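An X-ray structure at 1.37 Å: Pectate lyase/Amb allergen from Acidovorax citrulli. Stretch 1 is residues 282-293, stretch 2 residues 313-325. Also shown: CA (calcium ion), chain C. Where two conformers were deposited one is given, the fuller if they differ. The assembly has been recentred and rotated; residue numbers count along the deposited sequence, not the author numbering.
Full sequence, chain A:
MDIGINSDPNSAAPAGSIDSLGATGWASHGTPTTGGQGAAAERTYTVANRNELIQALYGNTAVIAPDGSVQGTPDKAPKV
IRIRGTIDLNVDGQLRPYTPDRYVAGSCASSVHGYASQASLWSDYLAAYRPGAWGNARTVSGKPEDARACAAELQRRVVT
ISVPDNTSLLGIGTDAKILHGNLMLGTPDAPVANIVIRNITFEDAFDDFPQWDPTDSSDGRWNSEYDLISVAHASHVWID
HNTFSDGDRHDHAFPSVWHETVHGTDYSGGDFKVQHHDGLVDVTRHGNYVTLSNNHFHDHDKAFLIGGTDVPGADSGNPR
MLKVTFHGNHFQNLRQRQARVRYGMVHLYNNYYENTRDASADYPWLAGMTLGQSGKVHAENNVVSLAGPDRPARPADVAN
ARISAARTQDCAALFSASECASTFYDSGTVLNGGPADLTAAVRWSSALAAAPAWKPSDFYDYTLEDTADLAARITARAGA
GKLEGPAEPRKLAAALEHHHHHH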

# COMPACT_ATOMS: atom_id res chain seq x y z
N ASP A 282 -12.50 -16.45 6.37
CA ASP A 282 -13.35 -17.47 5.77
C ASP A 282 -13.74 -18.47 6.84
O ASP A 282 -12.90 -18.88 7.65
CB ASP A 282 -12.64 -18.19 4.62
CG ASP A 282 -12.52 -17.34 3.37
OD1 ASP A 282 -13.12 -16.25 3.27
OD2 ASP A 282 -11.79 -17.79 2.45
N VAL A 283 -15.00 -18.87 6.85
CA VAL A 283 -15.51 -19.85 7.81
C VAL A 283 -16.08 -20.98 6.99
O VAL A 283 -17.04 -20.79 6.25
CB VAL A 283 -16.61 -19.24 8.73
CG1 VAL A 283 -17.04 -20.26 9.78
CG2 VAL A 283 -16.12 -17.94 9.38
N THR A 284 -15.47 -22.16 7.09
CA THR A 284 -15.84 -23.29 6.24
C THR A 284 -15.87 -24.56 7.08
O THR A 284 -15.51 -24.55 8.25
CB THR A 284 -14.83 -23.46 5.08
OG1 THR A 284 -13.54 -23.71 5.63
CG2 THR A 284 -14.79 -22.21 4.19
N ARG A 285 -16.31 -25.66 6.46
CA ARG A 285 -16.26 -26.98 7.09
C ARG A 285 -16.93 -26.99 8.46
O ARG A 285 -18.14 -26.82 8.55
CB ARG A 285 -14.82 -27.49 7.13
CG ARG A 285 -14.35 -27.87 5.72
CD ARG A 285 -12.89 -28.29 5.66
NE ARG A 285 -12.56 -28.71 4.30
CZ ARG A 285 -12.70 -29.97 3.89
NH1 ARG A 285 -13.08 -30.88 4.76
NH2 ARG A 285 -12.42 -30.31 2.64
N HIS A 286 -16.15 -27.16 9.53
CA HIS A 286 -16.73 -27.24 10.87
C HIS A 286 -16.52 -25.98 11.71
O HIS A 286 -16.66 -26.01 12.92
CB HIS A 286 -16.28 -28.49 11.62
CG HIS A 286 -16.89 -29.75 11.09
ND1 HIS A 286 -16.93 -30.92 11.81
CD2 HIS A 286 -17.51 -30.02 9.91
CE1 HIS A 286 -17.53 -31.86 11.10
NE2 HIS A 286 -17.89 -31.34 9.95
N GLY A 287 -16.16 -24.87 11.08
CA GLY A 287 -16.18 -23.59 11.77
C GLY A 287 -17.59 -23.33 12.26
O GLY A 287 -18.57 -23.53 11.53
N ASN A 288 -17.73 -22.87 13.51
CA ASN A 288 -19.07 -22.70 14.05
C ASN A 288 -19.06 -21.78 15.25
O ASN A 288 -18.05 -21.66 15.93
CB ASN A 288 -19.66 -24.07 14.44
CG ASN A 288 -21.17 -24.08 14.42
OD1 ASN A 288 -21.81 -23.19 13.87
ND2 ASN A 288 -21.76 -25.11 15.03
N TYR A 289 -20.19 -21.13 15.50
CA TYR A 289 -20.33 -20.20 16.63
C TYR A 289 -19.26 -19.11 16.59
O TYR A 289 -18.49 -18.93 17.54
CB TYR A 289 -20.37 -20.94 17.98
CG TYR A 289 -21.52 -21.93 18.09
CD1 TYR A 289 -22.84 -21.50 18.15
CD2 TYR A 289 -21.28 -23.29 18.16
CE1 TYR A 289 -23.88 -22.40 18.27
CE2 TYR A 289 -22.32 -24.20 18.28
CZ TYR A 289 -23.62 -23.74 18.32
OH TYR A 289 -24.66 -24.63 18.44
N VAL A 290 -19.26 -18.34 15.51
CA VAL A 290 -18.28 -17.30 15.29
C VAL A 290 -18.98 -15.97 15.29
O VAL A 290 -20.02 -15.80 14.64
CB VAL A 290 -17.60 -17.50 13.91
CG1 VAL A 290 -16.53 -16.44 13.67
CG2 VAL A 290 -17.04 -18.92 13.80
N THR A 291 -18.42 -15.00 16.01
CA THR A 291 -18.90 -13.62 15.94
C THR A 291 -17.77 -12.70 15.53
O THR A 291 -16.69 -12.73 16.13
CB THR A 291 -19.48 -13.17 17.29
OG1 THR A 291 -20.67 -13.93 17.54
CG2 THR A 291 -19.83 -11.67 17.27
N LEU A 292 -18.04 -11.87 14.52
CA LEU A 292 -17.13 -10.80 14.12
C LEU A 292 -17.81 -9.48 14.45
O LEU A 292 -18.83 -9.14 13.84
CB LEU A 292 -16.82 -10.89 12.62
CG LEU A 292 -16.21 -12.21 12.17
CD1 LEU A 292 -17.28 -13.17 11.67
CD2 LEU A 292 -15.17 -11.97 11.09
N SER A 293 -17.28 -8.76 15.44
CA SER A 293 -17.92 -7.56 15.95
C SER A 293 -16.95 -6.38 15.95
O SER A 293 -15.76 -6.53 16.27
CB SER A 293 -18.44 -7.80 17.37
OG SER A 293 -17.41 -8.30 18.21
N GLY A 313 -22.89 -32.09 2.69
CA GLY A 313 -22.18 -33.20 3.30
C GLY A 313 -21.73 -32.83 4.69
O GLY A 313 -21.53 -31.65 5.01
N ALA A 314 -21.56 -33.84 5.52
CA ALA A 314 -21.21 -33.61 6.92
C ALA A 314 -19.88 -32.88 7.10
O ALA A 314 -19.69 -32.17 8.07
CB ALA A 314 -21.19 -34.92 7.69
N ASP A 315 -18.97 -33.08 6.16
CA ASP A 315 -17.64 -32.47 6.23
C ASP A 315 -17.64 -31.00 5.84
O ASP A 315 -17.26 -30.14 6.63
CB ASP A 315 -16.65 -33.22 5.32
CG ASP A 315 -16.43 -34.65 5.75
OD1 ASP A 315 -17.38 -35.45 5.71
OD2 ASP A 315 -15.28 -35.00 6.10
N SER A 316 -18.06 -30.69 4.62
CA SER A 316 -17.85 -29.35 4.07
C SER A 316 -19.10 -28.60 3.59
O SER A 316 -19.01 -27.45 3.17
CB SER A 316 -16.81 -29.39 2.95
OG SER A 316 -17.21 -30.27 1.92
N GLY A 317 -20.27 -29.23 3.67
CA GLY A 317 -21.51 -28.55 3.29
C GLY A 317 -22.58 -28.92 4.29
O GLY A 317 -23.58 -29.56 3.96
N ASN A 318 -22.37 -28.48 5.53
CA ASN A 318 -23.13 -28.98 6.66
C ASN A 318 -23.96 -27.86 7.27
O ASN A 318 -23.41 -26.92 7.83
CB ASN A 318 -22.16 -29.56 7.70
CG ASN A 318 -22.84 -30.25 8.85
OD1 ASN A 318 -23.98 -29.93 9.22
ND2 ASN A 318 -22.14 -31.22 9.45
N PRO A 319 -25.30 -27.94 7.13
CA PRO A 319 -26.17 -26.88 7.63
C PRO A 319 -26.31 -26.83 9.15
O PRO A 319 -27.08 -26.03 9.65
CB PRO A 319 -27.52 -27.20 6.99
CG PRO A 319 -27.51 -28.68 6.84
CD PRO A 319 -26.07 -29.04 6.51
N ARG A 320 -25.56 -27.69 9.85
CA ARG A 320 -25.48 -27.63 11.32
C ARG A 320 -24.24 -26.87 11.79
O ARG A 320 -24.05 -26.64 12.99
CB ARG A 320 -25.55 -29.04 11.89
CG ARG A 320 -26.83 -29.73 11.45
CD ARG A 320 -26.90 -31.22 11.75
NE ARG A 320 -28.19 -31.72 11.29
CZ ARG A 320 -28.48 -33.00 11.08
NH1 ARG A 320 -27.56 -33.92 11.29
NH2 ARG A 320 -29.69 -33.34 10.64
N MET A 321 -23.41 -26.46 10.84
CA MET A 321 -22.20 -25.68 11.10
C MET A 321 -22.37 -24.26 10.57
O MET A 321 -23.46 -23.87 10.12
CB MET A 321 -21.01 -26.34 10.38
CG MET A 321 -20.74 -27.78 10.83
SD MET A 321 -20.11 -27.83 12.52
CE MET A 321 -20.27 -29.57 12.91
N LEU A 322 -21.31 -23.47 10.63
CA LEU A 322 -21.24 -22.18 9.95
C LEU A 322 -22.22 -21.15 10.53
O LEU A 322 -22.72 -20.27 9.81
CB LEU A 322 -21.42 -22.33 8.43
CG LEU A 322 -20.55 -23.42 7.79
CD1 LEU A 322 -20.87 -23.51 6.29
CD2 LEU A 322 -19.04 -23.23 8.01
N LYS A 323 -22.44 -21.22 11.84
CA LYS A 323 -23.24 -20.19 12.50
C LYS A 323 -22.35 -18.99 12.80
O LYS A 323 -21.39 -19.10 13.58
CB LYS A 323 -23.84 -20.74 13.80
CG LYS A 323 -24.91 -21.80 13.53
CD LYS A 323 -25.33 -22.48 14.84
CE LYS A 323 -26.54 -23.42 14.70
NZ LYS A 323 -26.24 -24.52 13.75
N VAL A 324 -22.64 -17.86 12.14
CA VAL A 324 -21.77 -16.69 12.21
C VAL A 324 -22.61 -15.44 12.40
O VAL A 324 -23.67 -15.27 11.76
CB VAL A 324 -20.94 -16.52 10.91
CG1 VAL A 324 -19.94 -15.38 11.05
CG2 VAL A 324 -20.21 -17.81 10.57
N THR A 325 -22.17 -14.56 13.31
CA THR A 325 -22.79 -13.26 13.50
C THR A 325 -21.79 -12.16 13.12
O THR A 325 -20.65 -12.19 13.58
CB THR A 325 -23.16 -13.05 14.97
OG1 THR A 325 -24.03 -14.11 15.41
CG2 THR A 325 -23.82 -11.69 15.16
CA CA C . -9.84 -18.86 2.26
O HOH W 1 -17.21 -25.64 3.65
O HOH W 2 -19.86 -27.16 6.42
O HOH W 3 -24.71 -25.78 15.86
O HOH W 4 -10.84 -20.73 0.68
O HOH W 5 -10.88 -21.04 3.41
O HOH W 6 -7.72 -20.44 2.11

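Two stretches of one chain meet here as a short parallel β pairing that continues into a loop-to-loop contact, held by main-chain hydrogen bonds at one end and by side chains and bridging waters at the other, with 881 Å² buried in all. In the parallel part Val290 pairs with Val324 and Thr291 with Thr325. The hydrogen bonds alternate between the strands: Val290 N to Lys323 O (3.0 Å), Thr325 N to Val290 O (2.8 Å) and Leu292 N to Thr325 O (2.8 Å). CA-H...O contacts fill in between them, from Val324 CA to Val290 O (3.1 Å) and from Thr291 CA to Thr325 O (3.3 Å).

The valines share one face of this small sheet and the threonines the other. On the valine face, Val324 is the hub of a buried apolar cluster: its CG1 lies 3.5 Å from Leu292 CD1, and its CG2 lies 4.1 Å from Val283 CG1 and 4.3 Å from Val290 CB. Leu322 extends the cluster; its CA-to-CB bond points away, but the side chain returns to place CD2 4.0 Å from Val283 CG1. Branched aliphatic side chains suit this buried packing, whereas the threonine hydroxyls are satisfied elsewhere in the structure.

Next to the paired residues, Asn288 uses its amide to imitate a main-chain partner: OD1 accepts from Lys323 N (2.9 Å), while Gly287 O accepts from Leu322 N (2.9 Å). Gly287 also closes the type II' turn from Thr284, and a CB there would clash with Val283 CG1. Water 3 joins three polar side chains, lying 3.1 Å from Asn288 ND2, 2.8 Å from Tyr289 OH and 2.9 Å from Lys323 NZ. The Lys323 aliphatic chain runs beside the tyrosine, its CD 3.7 Å from Tyr289 CE1.

At the loop end His286 does double duty. His286 NE2 donates to Ala314 O (2.7 Å), near the ring plane, leaving a face free for Met321, whose CE sits 3.8 Å from the centroid of the His286 ring in a CH-π contact. Asn318 ND2 donates to the same carbonyl, Ala314 O (3.0 Å), so one acceptor serves both stretches. Arg285 lays its guanidinium with one face against Ser316 CB, and its CA approaches Asp315 O at 3.3 Å. Two waters complete this end: water 1 accepts from Arg285 N (3.0 Å) and donates to Ser316 O (2.6 Å); water 2 donates to Arg285 O (2.8 Å) and accepts from Asn318 N (3.0 Å).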